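Local coordinates for protein C-C motif chemokine 1 (Homo sapiens, PDB 4OIJ) that acts as a secreted cytokine that attracts monocytes but not neutrophils and signals by binding the chemokine receptor CCR8, at the interface of chains A and B. Sequence-based numbering; all coordinates share one arbitrary frame. Chains: chain A/B, C-C motif chemokine 1.

Contact 1: the interface of chains A and B. Residues chain A 4-5; chain B 44, 48-49.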
loop_
_atom_site.group_PDB
_atom_site.type_symbol
_atom_site.label_atom_id
_atom_site.label_comp_id
_atom_site.label_asym_id
_atom_site.label_seq_id
_atom_site.Cartn_x
_atom_site.Cartn_y
_atom_site.Cartn_z
ATOM N N MET A 4 -14.884 -10.940 -0.309
ATOM C CA MET A 4 -14.203 -11.005 0.986
ATOM C C MET A 4 -13.112 -9.921 1.115
ATOM O O MET A 4 -12.573 -9.714 2.207
ATOM C CB MET A 4 -13.608 -12.408 1.199
ATOM C CG MET A 4 -13.385 -12.758 2.656
ATOM S SD MET A 4 -13.387 -14.534 3.022
ATOM C CE MET A 4 -11.939 -15.050 2.076
ATOM N N GLN A 5 -12.802 -9.224 0.009
ATOM C CA GLN A 5 -11.761 -8.178 -0.010
ATOM C C GLN A 5 -12.202 -6.746 0.318
ATOM O O GLN A 5 -13.206 -6.249 -0.206
ATOM C CB GLN A 5 -10.896 -8.239 -1.283
ATOM C CG GLN A 5 -11.634 -7.982 -2.593
ATOM C CD GLN A 5 -10.675 -7.687 -3.717
ATOM O OE1 GLN A 5 -10.079 -6.605 -3.792
ATOM N NE2 GLN A 5 -10.516 -8.636 -4.623
ATOM N N LEU B 44 -4.695 -12.264 1.929
ATOM C CA LEU B 44 -5.452 -13.467 1.601
ATOM C C LEU B 44 -4.749 -14.161 0.422
ATOM O O LEU B 44 -3.665 -13.741 0.001
ATOM C CB LEU B 44 -6.940 -13.145 1.283
ATOM C CG LEU B 44 -7.731 -12.209 2.257
ATOM C CD1 LEU B 44 -9.081 -11.823 1.676
ATOM C CD2 LEU B 44 -7.953 -12.852 3.613
ATOM N N LYS B 48 -4.977 -11.293 -2.780
ATOM C CA LYS B 48 -6.135 -10.535 -2.291
ATOM C C LYS B 48 -5.852 -9.959 -0.887
ATOM O O LYS B 48 -4.909 -10.411 -0.208
ATOM C CB LYS B 48 -7.397 -11.392 -2.294
ATOM C CG LYS B 48 -7.908 -11.786 -3.677
ATOM C CD LYS B 48 -9.209 -12.622 -3.567
ATOM C CE LYS B 48 -10.456 -11.804 -3.288
ATOM N NZ LYS B 48 -11.654 -12.660 -3.055
ATOM N N GLU B 49 -6.631 -8.930 -0.475
ATOM C CA GLU B 49 -6.417 -8.279 0.829
ATOM C C GLU B 49 -7.646 -7.772 1.609
ATOM O O GLU B 49 -8.707 -7.444 1.044
ATOM C CB GLU B 49 -5.334 -7.213 0.751
ATOM C CG GLU B 49 -4.057 -7.596 1.479
ATOM C CD GLU B 49 -2.771 -7.544 0.683
ATOM O OE1 GLU B 49 -2.842 -7.378 -0.556
ATOM O OE2 GLU B 49 -1.692 -7.725 1.292
#
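The side chain of A:Gln5, near the start of the modelled N-terminal segment of chain A, crosses that of B:Lys48, the residue before the B:49-53 strand, at about a right angle. The glutamine leaves its backbone with CG between the backbone N and the carbonyl carbon (chi1 63°), then runs extended, which carries the amide over the lysine side chain. Its CB starts the contact, lying 3.3 Å from the carbonyl oxygen O of B:Glu49, the first residue of that strand, and 4.1 Å from the lysine methylene CE. CG, the next atom out, packs on B:Lys48 CE at 4.1 Å. The amide carbon CD keeps the same 4.1 Å from B:Lys48 CE, and at the tip the amide nitrogen NE2 approaches that carbon to 3.4 Å. NE2 also comes within 4.2 Å of B:Lys48 CG. One methylene thus serves most of the glutamine chain. The bend of the lysine at chi3 (78°) brings CE to this place, with the terminal nitrogen NZ carried past it. The glutamine's CB, CG and amide therefore pack against the lysine CE and a backbone carbonyl. Beside them, B:Leu44 at the end of the B:39-44 strand reaches toward A:Met4 through one branch, its methyl CD1 standing 4.1 Å from the methionine's backbone oxygen O.

Contact 2: the interface of chains A and B. Residues chain A 14-16, 51; chain B 6-7.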
loop_
_atom_site.group_PDB
_atom_site.type_symbol
_atom_site.label_atom_id
_atom_site.label_comp_id
_atom_site.label_asym_id
_atom_site.label_seq_id
_atom_site.Cartn_x
_atom_site.Cartn_y
_atom_site.Cartn_z
ATOM N N SER A 14 4.096 11.913 2.745
ATOM C CA SER A 14 5.419 12.539 2.700
ATOM C C SER A 14 5.890 12.400 1.263
ATOM O O SER A 14 5.641 11.353 0.657
ATOM C CB SER A 14 6.390 11.828 3.633
ATOM O OG SER A 14 7.730 12.200 3.364
ATOM N N PHE A 15 6.541 13.444 0.704
ATOM C CA PHE A 15 6.960 13.410 -0.703
ATOM C C PHE A 15 8.448 13.639 -0.938
ATOM O O PHE A 15 9.131 14.321 -0.141
ATOM C CB PHE A 15 6.177 14.436 -1.562
ATOM C CG PHE A 15 4.676 14.369 -1.456
ATOM C CD1 PHE A 15 3.954 13.424 -2.172
ATOM C CD2 PHE A 15 3.979 15.263 -0.653
ATOM C CE1 PHE A 15 2.565 13.373 -2.080
ATOM C CE2 PHE A 15 2.587 15.206 -0.555
ATOM C CZ PHE A 15 1.890 14.257 -1.262
ATOM N N ALA A 16 8.907 13.137 -2.105
ATOM C CA ALA A 16 10.275 13.282 -2.610
ATOM C C ALA A 16 10.624 14.751 -2.898
ATOM O O ALA A 16 10.005 15.390 -3.751
ATOM C CB ALA A 16 10.467 12.441 -3.876
ATOM N N CYS A 51 6.919 8.318 -3.218
ATOM C CA CYS A 51 5.797 9.232 -3.290
ATOM C C CYS A 51 6.325 10.514 -3.873
ATOM O O CYS A 51 7.401 10.980 -3.486
ATOM C CB CYS A 51 5.244 9.466 -1.899
ATOM S SG CYS A 51 4.225 8.119 -1.330
ATOM N N VAL B 6 10.798 7.224 -0.523
ATOM C CA VAL B 6 9.755 7.938 0.260
ATOM C C VAL B 6 8.542 7.018 0.167
ATOM O O VAL B 6 7.684 7.221 -0.693
ATOM C CB VAL B 6 9.435 9.360 -0.284
ATOM C CG1 VAL B 6 9.467 10.395 0.830
ATOM C CG2 VAL B 6 10.367 9.754 -1.415
ATOM N N PRO B 7 8.519 5.933 0.969
ATOM C CA PRO B 7 7.467 4.917 0.801
ATOM C C PRO B 7 6.054 5.406 0.984
ATOM O O PRO B 7 5.839 6.311 1.756
ATOM C CB PRO B 7 7.818 3.857 1.856
ATOM C CG PRO B 7 9.273 4.013 2.079
ATOM C CD PRO B 7 9.528 5.495 1.960
HETATM O O HOH W 1 5.522 8.817 1.919
#
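B:Val6 meets A:Cys51 and the A:14-16 loop through both its backbone and its branched side chain. A direct polar link is a backbone hydrogen bond: the amide N of A:Cys51 donates to the carbonyl O of B:Val6 at 2.9 Å. It is fairly straight, 160° at the hydrogen, and the donor lies in the carbonyl plane. Another polar link runs through water 1, which lies 2.8 Å from the carbonyl O of A:Ser14 and also neighbours the carbonyl O of B:Pro7, joining two acceptors that cannot bond each other directly. Apolar packing is divided between the valine methyls. CG2 rests on the methyl CB of A:Ala16 at 3.6 Å, whereas CG1 turns to A:Ser14, 3.6 Å from its hydroxyl OG, and also lies against the backbone of A:Phe15. The serine hydroxyl reaches that methyl because OG points away from its own backbone N (chi1 166°). The disulfide sulfur SG of A:Cys51 adds a looser contact with the valine O. In the fold of chain A, the N-terminal segment of chain B thus lies between the loop following the adjacent cysteines and the middle of the A:49-53 strand, to which A:Cys51 belongs.

Contact 3: the interface of chains A and B. Residues chain A 10-12, 41, 49, 51; chain B 6-8.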
loop_
_atom_site.group_PDB
_atom_site.type_symbol
_atom_site.label_atom_id
_atom_site.label_comp_id
_atom_site.label_asym_id
_atom_site.label_seq_id
_atom_site.Cartn_x
_atom_site.Cartn_y
_atom_site.Cartn_z
ATOM N N ARG A 10 -3.483 3.110 -0.663
ATOM C CA ARG A 10 -2.077 3.529 -0.807
ATOM C C ARG A 10 -2.032 5.036 -0.704
ATOM O O ARG A 10 -2.581 5.737 -1.570
ATOM C CB ARG A 10 -1.456 3.064 -2.136
ATOM C CG ARG A 10 -1.145 1.578 -2.117
ATOM C CD ARG A 10 -0.376 1.148 -3.358
ATOM N NE ARG A 10 -0.362 -0.307 -3.487
ATOM C CZ ARG A 10 -1.373 -1.030 -3.952
ATOM N NH1 ARG A 10 -1.275 -2.347 -4.021
ATOM N NH2 ARG A 10 -2.494 -0.439 -4.347
ATOM N N CYS A 11 -1.426 5.551 0.369
ATOM C CA CYS A 11 -1.423 6.995 0.582
ATOM C C CYS A 11 -0.021 7.556 0.666
ATOM O O CYS A 11 0.898 6.867 1.119
ATOM C CB CYS A 11 -2.228 7.360 1.819
ATOM S SG CYS A 11 -3.883 6.630 1.858
ATOM N N CYS A 12 0.128 8.794 0.227
ATOM C CA CYS A 12 1.415 9.484 0.239
ATOM C C CYS A 12 1.265 10.652 1.130
ATOM O O CYS A 12 0.614 11.624 0.729
ATOM C CB CYS A 12 1.787 9.928 -1.171
ATOM S SG CYS A 12 2.449 8.606 -2.192
ATOM N N ILE A 41 2.763 7.733 -6.969
ATOM C CA ILE A 41 3.782 6.802 -6.494
ATOM C C ILE A 41 4.642 6.360 -7.702
ATOM O O ILE A 41 4.096 5.916 -8.716
ATOM C CB ILE A 41 3.157 5.579 -5.780
ATOM C CG1 ILE A 41 2.198 6.014 -4.646
ATOM C CG2 ILE A 41 4.237 4.580 -5.289
ATOM C CD1 ILE A 41 1.045 4.907 -4.411
ATOM N N GLU A 49 10.343 2.290 -3.576
ATOM C CA GLU A 49 9.265 3.234 -3.929
ATOM C C GLU A 49 9.408 4.699 -3.506
ATOM O O GLU A 49 10.142 5.045 -2.568
ATOM C CB GLU A 49 7.886 2.695 -3.568
ATOM C CG GLU A 49 7.064 2.299 -4.781
ATOM C CD GLU A 49 6.457 0.914 -4.770
ATOM O OE1 GLU A 49 7.008 0.027 -4.078
ATOM O OE2 GLU A 49 5.481 0.696 -5.524
ATOM N N CYS A 51 6.919 8.318 -3.218
ATOM C CA CYS A 51 5.797 9.232 -3.290
ATOM C C CYS A 51 6.325 10.514 -3.873
ATOM O O CYS A 51 7.401 10.980 -3.486
ATOM C CB CYS A 51 5.244 9.466 -1.899
ATOM S SG CYS A 51 4.225 8.119 -1.330
ATOM N N VAL B 6 10.798 7.224 -0.523
ATOM C CA VAL B 6 9.755 7.938 0.260
ATOM C C VAL B 6 8.542 7.018 0.167
ATOM O O VAL B 6 7.684 7.221 -0.693
ATOM C CB VAL B 6 9.435 9.360 -0.284
ATOM C CG1 VAL B 6 9.467 10.395 0.830
ATOM C CG2 VAL B 6 10.367 9.754 -1.415
ATOM N N PRO B 7 8.519 5.933 0.969
ATOM C CA PRO B 7 7.467 4.917 0.801
ATOM C C PRO B 7 6.054 5.406 0.984
ATOM O O PRO B 7 5.839 6.311 1.756
ATOM C CB PRO B 7 7.818 3.857 1.856
ATOM C CG PRO B 7 9.273 4.013 2.079
ATOM C CD PRO B 7 9.528 5.495 1.960
ATOM N N PHE B 8 5.098 4.816 0.274
ATOM C CA PHE B 8 3.712 5.160 0.452
ATOM C C PHE B 8 3.285 4.518 1.757
ATOM O O PHE B 8 3.956 3.607 2.273
ATOM C CB PHE B 8 2.841 4.711 -0.729
ATOM C CG PHE B 8 2.888 3.228 -1.006
ATOM C CD1 PHE B 8 2.130 2.341 -0.254
ATOM C CD2 PHE B 8 3.732 2.715 -1.986
ATOM C CE1 PHE B 8 2.213 0.967 -0.477
ATOM C CE2 PHE B 8 3.786 1.343 -2.237
ATOM C CZ PHE B 8 3.036 0.478 -1.475
#
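B:Phe8 packs its ring with A:Arg10 over one face and A:Glu49 at an edge, beside the A:Cys12–A:Cys51 disulfide that anchors the adjacent-cysteine motif of this CC chemokine. Arginine and phenylalanine side chains run alongside each other and point the same way. The arginine CD lies 3.8 Å above the ring plane, offset toward the rim, while the guanidinium plane is turned 70° from the ring. A:Glu49 is poorly ordered, so its edge contact is approximate: its carboxylate carbon CD is modelled in the ring plane, about 3.7 Å from CE2, with the two planes nearly perpendicular. A:Ile41 approaches crosswise, its branch methyl CG2 touching CD2 of the ring at 3.8 Å. Behind the ring, at the residue's backbone, the disulfide sulfur SG of A:Cys51 packs 3.5 Å from CA of B:Phe8, and the carbonyl O of A:Cys11 comes within 3.4 Å of its CB. The ring turns into this site with CG between the backbone N and carbonyl carbon (chi1 58°). Replaced by alanine, B:Phe8 would probably leave a gap between the arginine methylenes and the isoleucine methyl, both without their aromatic partner. Upstream, the backbone N of B:Val6 donates to the carbonyl O of A:Glu49 at 3.1 Å, extending the pairing with the A:49-53 strand.

Contacts 2 and 3 form one continuous site, their C-alpha centres about 5 Å apart, with A:Cys51, B:Val6 and B:Pro7 in common. Contact 1 lies at the other end of the pair, its C-alpha centre about 26 Å from that of contact 2 and about 21 Å from that of contact 3. Glu49 serves in contact 1 from chain B and in contact 3 from chain A. The symmetry twin of contact 1, with A:Lys48 and A:Glu49 facing B:Gln5, therefore adjoins contact 3, so that each N-terminal segment lies along the other copy. As CCL1 is a monomer, this pairing may belong to the crystal.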